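Local structure of sulfite dehydrogenase (Paracoccus pantotrophus, 2XTS) at the interface of chains A and B and the interface of chains A and C. The protein oxidises protein-bound sulfane sulfur in the Sox system with a molybdenum cofactor and, together with its haem-carrying cytochrome partner, carries the electrons away. Coordinates in Å, arbitrary orientation; residue numbers count along the deposited sequence, not the author numbering. Chains: chain A, Sulfite dehydrogenase; chain B/C, Cytochrome.

Contact 1: the interface of chains A and B. Residues chain A 172-173, 178, 228-229; chain B 17, 95.
A:Arg228 lies flat against the indole of B:Trp17, joining strands 168-173 and 227-233 of the oxidoreductase molybdopterin-binding domain to helix 11-17 of the cytochrome. Its CG sits between backbone N and carbonyl carbon, the crowded position (chi1 85°), from which the extended chain runs along the indole. CB meets CZ3 of B:Trp17 at 3.7 Å, and CG lies over the CE3-CZ3 edge. CD stands over the face of the six-membered ring, 3.6 Å from its centroid, a CH-pi contact. NH1 lies above the five-membered ring, 3.5 Å from that centroid, in a cation-pi contact, and the guanidinium and ring planes are only 6° apart. NE and NH2 turn to the carboxylate of A:Glu172 and grip the same oxygen side-on, NE lying 3.0 Å from OE1. NH2 also makes a weak bond to the backbone O of B:Trp17. The opposite face of this guanidinium is covered by NH2 of B:Arg95. A:Arg229 NE, 3.0 Å from A:Glu172 OE1, is a further donor to that oxygen and comes from above the carboxylate plane. The other carboxylate oxygen, OE2, takes the salt bridge across the interface, 3.1 Å from B:Arg95 NE and met on its syn side, with carboxylate and guanidinium planes turned 62° apart. A:Ser178 CB covers one face of the B:Arg95 guanidinium at 3.4 Å from CZ, which probably limits its swing. A water links A:Arg229 NH2 to B:Trp17 O.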
ATOM      1  N   GLU A 172      -3.646 -17.271  20.627  1.00  7.83           N
ATOM      2  CA  GLU A 172      -3.358 -18.373  19.706  1.00  8.87           C
ATOM      3  C   GLU A 172      -4.171 -18.266  18.446  1.00  7.76           C
ATOM      4  O   GLU A 172      -5.254 -17.662  18.396  1.00  7.67           O
ATOM      5  CB  GLU A 172      -3.532 -19.769  20.320  1.00 11.23           C
ATOM      6  CG  GLU A 172      -4.915 -20.034  20.766  1.00 11.65           C
ATOM      7  CD  GLU A 172      -5.377 -21.521  20.863  1.00 12.53           C
ATOM      8  OE1 GLU A 172      -6.521 -21.686  21.308  1.00 13.51           O
ATOM      9  OE2 GLU A 172      -4.676 -22.505  20.510  1.00 14.43           O
ATOM     10  N   GLY A 173      -3.578 -18.833  17.410  1.00  7.12           N
ATOM     11  CA  GLY A 173      -4.134 -18.829  16.082  1.00  7.37           C
ATOM     12  C   GLY A 173      -5.043 -20.003  15.779  1.00  7.44           C
ATOM     13  O   GLY A 173      -5.039 -21.009  16.480  1.00  7.35           O
ATOM     14  N   SER A 178      -0.874 -23.161  15.867  1.00  6.84           N
ATOM     15  CA  SER A 178      -1.387 -22.302  16.961  1.00  7.32           C
ATOM     16  C   SER A 178      -0.546 -21.047  17.211  1.00  7.44           C
ATOM     17  O   SER A 178      -1.106 -19.962  17.431  1.00  7.57           O
ATOM     18  CB  SER A 178      -1.620 -23.064  18.275  1.00  8.19           C
ATOM     19  OG  SER A 178      -0.616 -22.858  19.269  1.00  9.81           O
ATOM     20  N   ARG A 228      -7.581 -16.762  17.046  1.00  7.49           N
ATOM     21  CA  ARG A 228      -8.834 -17.394  17.472  1.00  7.74           C
ATOM     22  C   ARG A 228      -9.168 -17.282  18.944  1.00  7.58           C
ATOM     23  O   ARG A 228     -10.338 -17.404  19.327  1.00  8.70           O
ATOM     24  CB  ARG A 228      -8.854 -18.882  17.083  1.00  8.38           C
ATOM     25  CG  ARG A 228      -8.183 -19.809  18.059  1.00  8.73           C
ATOM     26  CD  ARG A 228      -8.443 -21.233  17.705  1.00  9.55           C
ATOM     27  NE  ARG A 228      -7.978 -22.135  18.757  1.00  9.56           N
ATOM     28  CZ  ARG A 228      -8.071 -23.459  18.705  1.00  9.85           C
ATOM     29  NH1 ARG A 228      -8.544 -24.069  17.617  1.00 10.65           N
ATOM     30  NH2 ARG A 228      -7.678 -24.177  19.746  1.00 10.31           N
ATOM     31  N   ARG A 229      -8.166 -17.048  19.785  1.00  7.75           N
ATOM     32  CA  ARG A 229      -8.421 -17.048  21.229  1.00  8.21           C
ATOM     33  C   ARG A 229      -7.431 -16.171  21.964  1.00  8.05           C
ATOM     34  O   ARG A 229      -6.245 -16.156  21.652  1.00  9.29           O
ATOM     35  CB  ARG A 229      -8.392 -18.476  21.798  1.00  8.41           C
ATOM     36  CG  ARG A 229      -8.803 -18.608  23.256  1.00  9.03           C
ATOM     37  CD  ARG A 229      -8.914 -20.058  23.675  1.00  8.81           C
ATOM     38  NE  ARG A 229      -7.604 -20.662  23.886  1.00  8.73           N
ATOM     39  CZ  ARG A 229      -6.873 -20.506  24.991  1.00  9.22           C
ATOM     40  NH1 ARG A 229      -7.293 -19.748  25.994  1.00  8.89           N
ATOM     41  NH2 ARG A 229      -5.700 -21.111  25.105  1.00 10.05           N
TER
ATOM     42  N   TRP B  17     -11.297 -25.376  22.796  1.00  9.75           N
ATOM     43  CA  TRP B  17     -10.232 -24.486  22.311  1.00  9.85           C
ATOM     44  C   TRP B  17      -9.142 -24.167  23.322  1.00 10.29           C
ATOM     45  O   TRP B  17      -7.996 -23.937  22.919  1.00 11.07           O
ATOM     46  CB  TRP B  17     -10.827 -23.204  21.728  1.00  9.97           C
ATOM     47  CG  TRP B  17     -11.278 -23.339  20.298  1.00  9.78           C
ATOM     48  CD1 TRP B  17     -11.498 -24.496  19.608  1.00  8.85           C
ATOM     49  CD2 TRP B  17     -11.639 -22.278  19.404  1.00  8.59           C
ATOM     50  NE1 TRP B  17     -11.910 -24.215  18.326  1.00  9.33           N
ATOM     51  CE2 TRP B  17     -11.996 -22.861  18.182  1.00  8.35           C
ATOM     52  CE3 TRP B  17     -11.639 -20.890  19.503  1.00  9.01           C
ATOM     53  CZ2 TRP B  17     -12.379 -22.101  17.080  1.00 10.10           C
ATOM     54  CZ3 TRP B  17     -12.025 -20.150  18.417  1.00  9.56           C
ATOM     55  CH2 TRP B  17     -12.358 -20.750  17.217  1.00  9.39           C
ATOM     56  N   ARG B  95      -1.627 -30.100  20.726  1.00  7.93           N
ATOM     57  CA  ARG B  95      -2.241 -29.085  19.894  1.00  7.94           C
ATOM     58  C   ARG B  95      -1.746 -29.098  18.453  1.00  7.89           C
ATOM     59  O   ARG B  95      -2.488 -28.677  17.567  1.00  8.74           O
ATOM     60  CB  ARG B  95      -1.969 -27.714  20.523  1.00  8.06           C
ATOM     61  CG  ARG B  95      -2.522 -26.490  19.797  1.00  8.98           C
ATOM     62  CD  ARG B  95      -4.058 -26.504  19.651  1.00 10.05           C
ATOM     63  NE  ARG B  95      -4.508 -25.240  19.064  1.00  9.45           N
ATOM     64  CZ  ARG B  95      -4.412 -24.944  17.777  1.00 10.56           C
ATOM     65  NH1 ARG B  95      -3.939 -25.855  16.946  1.00 10.73           N
ATOM     66  NH2 ARG B  95      -4.781 -23.748  17.315  1.00 11.24           N
TER
HETATM   67  O   HOH W   1      -5.168 -23.576  23.785  1.00 13.49           O

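Contact 2: the interface of chains A and B. Residues chain A 305-308; chain B 168, 170, 172.
The turn between strands 297-303 and 311-312 of the Mo-co oxidoreductase dimerisation domain, an immunoglobulin-like fold of the sulfite oxidase family, carries the run A:Asp305, A:Gly306, A:Gly307, A:Lys308 against a cytochrome segment that starts at B:Cys168, the second half of the disulfide with B:Cys164. A backbone hydrogen bond pins the segment: B:Cys168 N donates to A:Lys308 O at 2.8 Å, nearly straight at 174° about the hydrogen. Both glycines have positive phi (98° at A:Gly307), and their carbonyls face the cytochrome. There A:Gly307 O meets B:Cys168 CB at 3.3 Å, and A:Gly306 O lies 3.5 Å from B:Val170 CG1. The valines then line up along the lysine. A:Lys308 CG points opposite its own carbonyl carbon (chi1 -71°), and an extended chain beyond CG carries the methylenes past both partners. B:Val170 CG1 touches near the root, 3.7 Å from A:Lys308 CG, crossing the lysine obliquely. B:Val172 CG2 touches near the tip, 3.6 Å from A:Lys308 CE, and there the two side chains cross at about a right angle. The second methyl of B:Val172, CG1, turns back to the turn itself, 4.1 Å from A:Gly306 CA and near A:Asp305 O. With an alanine here, the methylenes that both valines touch would be missing, and B:Val170 CG1 and B:Val172 CG2 would probably be left facing a gap along one flank of the turn.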
ATOM      1  N   ASP A 305      33.355   4.304   4.213  1.00 10.08           N
ATOM      2  CA  ASP A 305      34.703   3.802   4.449  1.00 10.59           C
ATOM      3  C   ASP A 305      34.763   2.839   5.619  1.00 10.73           C
ATOM      4  O   ASP A 305      35.760   2.749   6.325  1.00 12.22           O
ATOM      5  CB  ASP A 305      35.695   4.973   4.587  1.00 11.08           C
ATOM      6  CG  ASP A 305      35.414   5.880   5.757  1.00 12.56           C
ATOM      7  OD1 ASP A 305      34.513   5.596   6.573  1.00 13.07           O
ATOM      8  OD2 ASP A 305      36.169   6.885   5.872  1.00 15.87           O
ATOM      9  N   GLY A 306      33.693   2.073   5.813  1.00  9.79           N
ATOM     10  CA  GLY A 306      33.681   0.989   6.804  1.00 10.48           C
ATOM     11  C   GLY A 306      33.621   1.417   8.251  1.00 10.53           C
ATOM     12  O   GLY A 306      34.009   0.659   9.135  1.00 12.76           O
ATOM     13  N   GLY A 307      33.145   2.642   8.484  1.00 10.08           N
ATOM     14  CA  GLY A 307      32.965   3.158   9.824  1.00 10.06           C
ATOM     15  C   GLY A 307      34.073   4.048  10.349  1.00 10.50           C
ATOM     16  O   GLY A 307      34.031   4.433  11.495  1.00 11.85           O
ATOM     17  N   LYS A 308      35.018   4.412   9.499  1.00 11.43           N
ATOM     18  CA  LYS A 308      36.047   5.373   9.901  1.00 12.37           C
ATOM     19  C   LYS A 308      35.454   6.781   9.996  1.00 12.07           C
ATOM     20  O   LYS A 308      35.863   7.576  10.840  1.00 12.73           O
ATOM     21  CB  LYS A 308      37.213   5.354   8.913  1.00 13.07           C
ATOM     22  CG  LYS A 308      38.052   4.110   8.976  1.00 17.19           C
ATOM     23  CD  LYS A 308      39.203   4.194   7.992  1.00 21.70           C
ATOM     24  CE  LYS A 308      40.156   3.034   8.146  1.00 24.39           C
ATOM     25  NZ  LYS A 308      41.351   3.210   7.282  1.00 27.52           N
TER
ATOM     26  N   CYS B 168      37.308   7.538  13.261  1.00 16.82           N
ATOM     27  CA  CYS B 168      36.989   6.478  14.188  1.00 16.73           C
ATOM     28  C   CYS B 168      37.987   5.338  14.033  1.00 17.78           C
ATOM     29  O   CYS B 168      38.413   5.004  12.916  1.00 17.87           O
ATOM     30  CB  CYS B 168      35.558   5.988  13.944  1.00 16.10           C
ATOM     31  SG  CYS B 168      34.329   7.337  13.923  0.75 15.73           S
ATOM     32  N   VAL B 170      38.464   2.109  13.804  1.00 19.74           N
ATOM     33  CA  VAL B 170      37.797   0.855  13.441  0.50 18.96           C
ATOM     34  C   VAL B 170      38.637   0.035  12.452  1.00 18.27           C
ATOM     35  O   VAL B 170      39.342   0.596  11.606  1.00 18.42           O
ATOM     36  CB  VAL B 170      36.402   1.132  12.812  0.50 19.35           C
ATOM     37  CG1 VAL B 170      36.534   1.671  11.386  0.50 18.27           C
ATOM     38  CG2 VAL B 170      35.540  -0.126  12.840  0.50 19.55           C
ATOM     39  N   VAL B 172      38.959  -2.245   9.158  1.00 13.96           N
ATOM     40  CA  VAL B 172      38.237  -2.261   7.879  1.00 14.36           C
ATOM     41  C   VAL B 172      38.764  -3.290   6.881  1.00 14.30           C
ATOM     42  O   VAL B 172      38.484  -3.220   5.685  1.00 15.59           O
ATOM     43  CB  VAL B 172      38.227  -0.854   7.233  1.00 14.39           C
ATOM     44  CG1 VAL B 172      37.438   0.087   8.098  1.00 14.66           C
ATOM     45  CG2 VAL B 172      39.658  -0.329   7.000  1.00 16.76           C
TER

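Contact 3: the interface of chains A and C. Residues chain A 83-85; chain C 198-199, 201-203.
A:Gln85 NE2 donates its amide N-H to the backbone O of C:Ala201 at 3.0 Å, with 146° at the hydrogen. The donor is tilted 28° from the carbonyl plane, and the acceptor also lies somewhat off the amide plane of the glutamine. The side chain reaches its partner by a bend about the CB-CG bond (chi2 85°), which folds the amide round. In that position the flat amide is sandwiched between two aliphatic groups of the cytochrome. C:Ala203 CB lies below one face, toward the oxygen, 3.4 Å from A:Gln85 OE1 and 3.7 Å from CD. C:Leu199 CD2 lies over the opposite face, 3.9 Å from A:Gln85 NE2. The two methyls probably hinder turning of the amide, while the N-H bond to C:Ala201 O accounts for NE2 facing the carbonyl. The stem of the glutamine is covered as well, with CG 3.5 Å from C:Leu199 O. The leucine methyl CD2 also serves A:Lys84, touching its CB at 3.9 Å, while C:Ala203 CB reaches A:Ser83 CB at 4.0 Å. The contact joins chain A to the other cytochrome of the deposited assembly and may help hold the two-plus-two complex together. All the chain A residues belong to a loop leading into strand 89-93, in the molybdopterin-binding domain, and the chain C residues lie near the C-terminal end of the cytochrome, in a tail without regular secondary structure.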
ATOM      1  N   SER A  83     -12.637 -18.222   6.282  1.00  8.68           N
ATOM      2  CA  SER A  83     -13.666 -17.248   5.875  1.00  8.85           C
ATOM      3  C   SER A  83     -14.128 -16.423   7.068  1.00  9.05           C
ATOM      4  O   SER A  83     -14.057 -16.870   8.210  1.00  9.60           O
ATOM      5  CB  SER A  83     -14.879 -17.936   5.244  1.00  9.22           C
ATOM      6  OG  SER A  83     -15.610 -18.607   6.243  1.00 11.11           O
ATOM      7  N   LYS A  84     -14.679 -15.249   6.776  1.00  8.88           N
ATOM      8  CA  LYS A  84     -15.272 -14.421   7.798  1.00  9.35           C
ATOM      9  C   LYS A  84     -16.499 -15.101   8.416  1.00 10.05           C
ATOM     10  O   LYS A  84     -16.818 -14.854   9.572  1.00 12.59           O
ATOM     11  CB  LYS A  84     -15.608 -13.047   7.216  1.00  9.13           C
ATOM     12  CG  LYS A  84     -14.392 -12.180   6.951  1.00  8.60           C
ATOM     13  CD  LYS A  84     -14.722 -10.922   6.163  1.00 10.35           C
ATOM     14  CE  LYS A  84     -13.523 -10.032   6.075  1.00 11.25           C
ATOM     15  NZ  LYS A  84     -13.721  -8.857   5.189  1.00 12.43           N
ATOM     16  N   GLN A  85     -17.164 -15.959   7.655  1.00  9.53           N
ATOM     17  CA  GLN A  85     -18.306 -16.725   8.166  1.00 10.55           C
ATOM     18  C   GLN A  85     -17.887 -17.765   9.195  1.00 10.89           C
ATOM     19  O   GLN A  85     -18.566 -17.974  10.206  1.00 12.31           O
ATOM     20  CB  GLN A  85     -19.021 -17.443   7.032  1.00 11.22           C
ATOM     21  CG  GLN A  85     -19.933 -16.583   6.181  1.00 12.36           C
ATOM     22  CD  GLN A  85     -19.263 -15.835   5.060  1.00 12.71           C
ATOM     23  OE1 GLN A  85     -18.026 -15.800   4.947  1.00 14.47           O
ATOM     24  NE2 GLN A  85     -20.085 -15.252   4.196  1.00 16.13           N
TER
ATOM     25  N   ASP C 198     -23.054 -10.849   2.432  1.00 13.77           N
ATOM     26  CA  ASP C 198     -23.792 -11.079   3.661  1.00 15.09           C
ATOM     27  C   ASP C 198     -23.066 -12.121   4.498  1.00 15.09           C
ATOM     28  O   ASP C 198     -22.988 -13.287   4.120  1.00 16.06           O
ATOM     29  CB  ASP C 198     -25.200 -11.554   3.294  1.00 15.40           C
ATOM     30  CG  ASP C 198     -26.107 -11.764   4.504  1.00 17.85           C
ATOM     31  OD1 ASP C 198     -25.688 -11.561   5.665  1.00 18.55           O
ATOM     32  OD2 ASP C 198     -27.277 -12.160   4.278  1.00 23.41           O
ATOM     33  N   LEU C 199     -22.514 -11.705   5.628  1.00 15.98           N
ATOM     34  CA  LEU C 199     -21.798 -12.639   6.494  1.00 16.99           C
ATOM     35  C   LEU C 199     -22.742 -13.623   7.216  1.00 18.31           C
ATOM     36  O   LEU C 199     -22.286 -14.624   7.780  1.00 19.38           O
ATOM     37  CB  LEU C 199     -20.888 -11.862   7.456  1.00 16.92           C
ATOM     38  CG  LEU C 199     -19.818 -11.003   6.750  1.00 18.67           C
ATOM     39  CD1 LEU C 199     -18.869 -10.343   7.732  1.00 19.71           C
ATOM     40  CD2 LEU C 199     -19.025 -11.817   5.715  1.00 19.64           C
ATOM     41  N   ALA C 201     -24.937 -15.271   5.446  1.00 20.86           N
ATOM     42  CA  ALA C 201     -25.109 -16.298   4.423  1.00 20.93           C
ATOM     43  C   ALA C 201     -23.801 -17.036   4.204  1.00 21.01           C
ATOM     44  O   ALA C 201     -22.740 -16.576   4.637  1.00 20.73           O
ATOM     45  CB  ALA C 201     -25.583 -15.675   3.120  1.00 21.26           C
ATOM     46  N   ALA C 202     -23.876 -18.176   3.527  1.00 21.20           N
ATOM     47  CA  ALA C 202     -22.705 -19.001   3.278  1.00 21.47           C
ATOM     48  C   ALA C 202     -21.678 -18.245   2.435  1.00 21.55           C
ATOM     49  O   ALA C 202     -22.033 -17.414   1.591  1.00 22.01           O
ATOM     50  CB  ALA C 202     -23.104 -20.299   2.590  1.00 21.71           C
ATOM     51  N   ALA C 203     -20.408 -18.546   2.693  1.00 21.67           N
ATOM     52  CA  ALA C 203     -19.284 -17.977   1.959  1.00 22.23           C
ATOM     53  C   ALA C 203     -19.251 -18.521   0.537  1.00 23.45           C
ATOM     54  O   ALA C 203     -19.620 -19.672   0.291  1.00 23.76           O
ATOM     55  CB  ALA C 203     -17.976 -18.322   2.670  1.00 21.94           C
TER

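Contact 4: the interface of chains A and B. Residues chain A 134, 138, 273-274; chain B 184, 192-193, 195.
B:Pro192, B:Ala193 and B:Ser195 run in an extended, polyproline-like conformation (phi -58° and psi 140° at B:Ala193), which presents the carbonyl of B:Ala193 to chain A. The phenol OH of A:Tyr138 donates to B:Ala193 O at 2.8 Å, coming from above the carbonyl plane, 38° out of it. The side-chain amide NE2 of A:Gln274 donates to the same B:Ala193 O at 3.0 Å, lying in the carbonyl plane. A:Tyr138 stands on helix 136-140 of the molybdopterin-binding domain, and one ring face receives B:Thr184 CG2, 3.9 Å from the ring centroid and offset toward the rim. A:Pro273 and A:Gln274 belong to the dimerisation domain, and the cytochrome tail therefore bridges both family regions. The two branches of this threonine divide the work: CG2, trans to its own backbone N, lies on the tyrosine, while OG1 accepts the backbone N-H of A:Glu134 at 2.9 Å. A phenylalanine in place of A:Tyr138 would lack the phenol oxygen, and B:Ala193 O would probably lose one of its donors and be held less firmly. B:Pro192 fits between two chain A groups, its CB 3.9 Å from A:Gln274 CG and its CG 3.9 Å from A:Glu134 CB. Behind it, B:Ser195 OG bonds back to B:Pro192 O at 2.6 Å, probably bracing the segment, and reaches A:Pro273 O through a water. A second water bridges A:Glu134 OE2 to B:Thr184 OG1, lying 2.8 Å from OG1.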
ATOM      1  N   GLU A 134      23.487 -13.377  -0.169  1.00  7.97           N
ATOM      2  CA  GLU A 134      23.885 -12.289  -1.047  1.00  8.36           C
ATOM      3  C   GLU A 134      22.688 -11.438  -1.468  1.00  8.19           C
ATOM      4  O   GLU A 134      21.987 -11.770  -2.435  1.00  9.15           O
ATOM      5  CB  GLU A 134      24.555 -12.897  -2.278  1.00  8.98           C
ATOM      6  CG  GLU A 134      25.807 -13.723  -1.960  1.00  9.97           C
ATOM      7  CD  GLU A 134      26.316 -14.497  -3.155  1.00 11.56           C
ATOM      8  OE1 GLU A 134      26.413 -13.885  -4.238  1.00 12.50           O
ATOM      9  OE2 GLU A 134      26.604 -15.714  -3.005  1.00 12.63           O
ATOM     10  N   TYR A 138      17.556 -10.996   1.291  1.00  6.51           N
ATOM     11  CA  TYR A 138      17.797 -12.222   2.065  1.00  6.88           C
ATOM     12  C   TYR A 138      18.258 -11.939   3.488  1.00  6.20           C
ATOM     13  O   TYR A 138      17.854 -12.609   4.425  1.00  7.50           O
ATOM     14  CB  TYR A 138      18.816 -13.122   1.329  1.00  7.11           C
ATOM     15  CG  TYR A 138      18.379 -13.383  -0.078  1.00  6.57           C
ATOM     16  CD1 TYR A 138      17.319 -14.231  -0.342  1.00  8.99           C
ATOM     17  CD2 TYR A 138      18.973 -12.736  -1.135  1.00  7.15           C
ATOM     18  CE1 TYR A 138      16.878 -14.434  -1.623  1.00  8.06           C
ATOM     19  CE2 TYR A 138      18.514 -12.910  -2.424  1.00  8.01           C
ATOM     20  CZ  TYR A 138      17.479 -13.778  -2.659  1.00  8.40           C
ATOM     21  OH  TYR A 138      16.988 -13.967  -3.923  1.00 10.66           O
ATOM     22  N   PRO A 273      23.827  -5.950  -2.969  1.00  8.20           N
ATOM     23  CA  PRO A 273      24.257  -6.981  -3.929  1.00  7.66           C
ATOM     24  C   PRO A 273      23.330  -7.224  -5.123  1.00  8.01           C
ATOM     25  O   PRO A 273      23.817  -7.529  -6.202  1.00  9.14           O
ATOM     26  CB  PRO A 273      24.380  -8.234  -3.060  1.00  8.30           C
ATOM     27  CG  PRO A 273      24.787  -7.665  -1.713  1.00  8.75           C
ATOM     28  CD  PRO A 273      23.974  -6.393  -1.569  1.00  7.89           C
ATOM     29  N   GLN A 274      22.019  -7.098  -4.933  1.00  8.03           N
ATOM     30  CA  GLN A 274      21.060  -7.244  -6.016  1.00  8.14           C
ATOM     31  C   GLN A 274      20.874  -5.961  -6.810  1.00  7.43           C
ATOM     32  O   GLN A 274      20.089  -5.959  -7.749  1.00  8.20           O
ATOM     33  CB  GLN A 274      19.692  -7.642  -5.445  1.00  7.20           C
ATOM     34  CG  GLN A 274      19.628  -9.009  -4.780  1.00  6.43           C
ATOM     35  CD  GLN A 274      18.461  -9.095  -3.827  1.00  7.20           C
ATOM     36  OE1 GLN A 274      18.469  -8.446  -2.778  1.00  7.29           O
ATOM     37  NE2 GLN A 274      17.429  -9.876  -4.196  1.00  7.07           N
TER
ATOM     38  N   THR B 184      22.983 -18.639  -2.062  1.00  9.05           N
ATOM     39  CA  THR B 184      21.829 -17.805  -2.328  1.00  8.57           C
ATOM     40  C   THR B 184      21.169 -18.239  -3.640  1.00  8.95           C
ATOM     41  O   THR B 184      21.860 -18.566  -4.598  1.00  9.67           O
ATOM     42  CB  THR B 184      22.293 -16.344  -2.438  1.00  9.03           C
ATOM     43  OG1 THR B 184      23.038 -15.981  -1.267  1.00  9.36           O
ATOM     44  CG2 THR B 184      21.134 -15.397  -2.574  1.00  9.52           C
ATOM     45  N   PRO B 192      22.547 -12.970  -7.756  1.00 10.40           N
ATOM     46  CA  PRO B 192      21.538 -13.221  -6.724  1.00 10.32           C
ATOM     47  C   PRO B 192      20.113 -13.071  -7.274  1.00  9.59           C
ATOM     48  O   PRO B 192      19.809 -12.119  -8.001  1.00 10.28           O
ATOM     49  CB  PRO B 192      21.842 -12.156  -5.670  1.00 10.97           C
ATOM     50  CG  PRO B 192      23.356 -11.900  -5.841  1.00 11.32           C
ATOM     51  CD  PRO B 192      23.575 -12.012  -7.318  1.00 10.88           C
ATOM     52  N   ALA B 193      19.249 -14.013  -6.944  1.00  8.82           N
ATOM     53  CA  ALA B 193      17.926 -13.997  -7.508  1.00  8.79           C
ATOM     54  C   ALA B 193      17.225 -12.682  -7.189  1.00  9.03           C
ATOM     55  O   ALA B 193      17.288 -12.180  -6.073  1.00  9.49           O
ATOM     56  CB  ALA B 193      17.107 -15.168  -7.059  1.00  9.74           C
ATOM     57  N   SER B 195      17.838  -9.867  -8.781  1.00  8.06           N
ATOM     58  CA  SER B 195      18.687  -8.726  -9.126  1.00  8.13           C
ATOM     59  C   SER B 195      18.008  -7.810 -10.145  1.00  8.79           C
ATOM     60  O   SER B 195      17.242  -8.249 -10.988  1.00  8.59           O
ATOM     61  CB  SER B 195      20.053  -9.199  -9.643  1.00  8.29           C
ATOM     62  OG  SER B 195      20.838  -9.754  -8.602  1.00  9.67           O
TER
HETATM   63  O   HOH W   2      25.619 -17.026  -0.779  1.00  9.82           O
HETATM   64  O   HOH W   3      23.376  -8.634  -8.760  1.00 12.71           O
HETATM   65  O   HOH W   4      24.891 -17.629  -4.316  1.00 14.78           O

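Contacts 1, 2 and 4 all join chain A to the same cytochrome, chain B, whose N-terminal haem-binding region and C-terminal extension touch different surfaces. Contacts 2 and 4, both made by the extension, lie about 25 Å apart between C-alpha centres, which shows it spreading along the subunit. Contact 1, the anchor of the haem-binding region, is about 49 Å from contact 2 and 37 Å from contact 4. Contact 3 comes from chain C, the other cytochrome, about 21 Å from contact 1 but 59 Å from contact 2. No residue is shared. Together they suggest that C-terminal tails help tie the two-plus-two assembly together, besides holding each cytochrome on its partner.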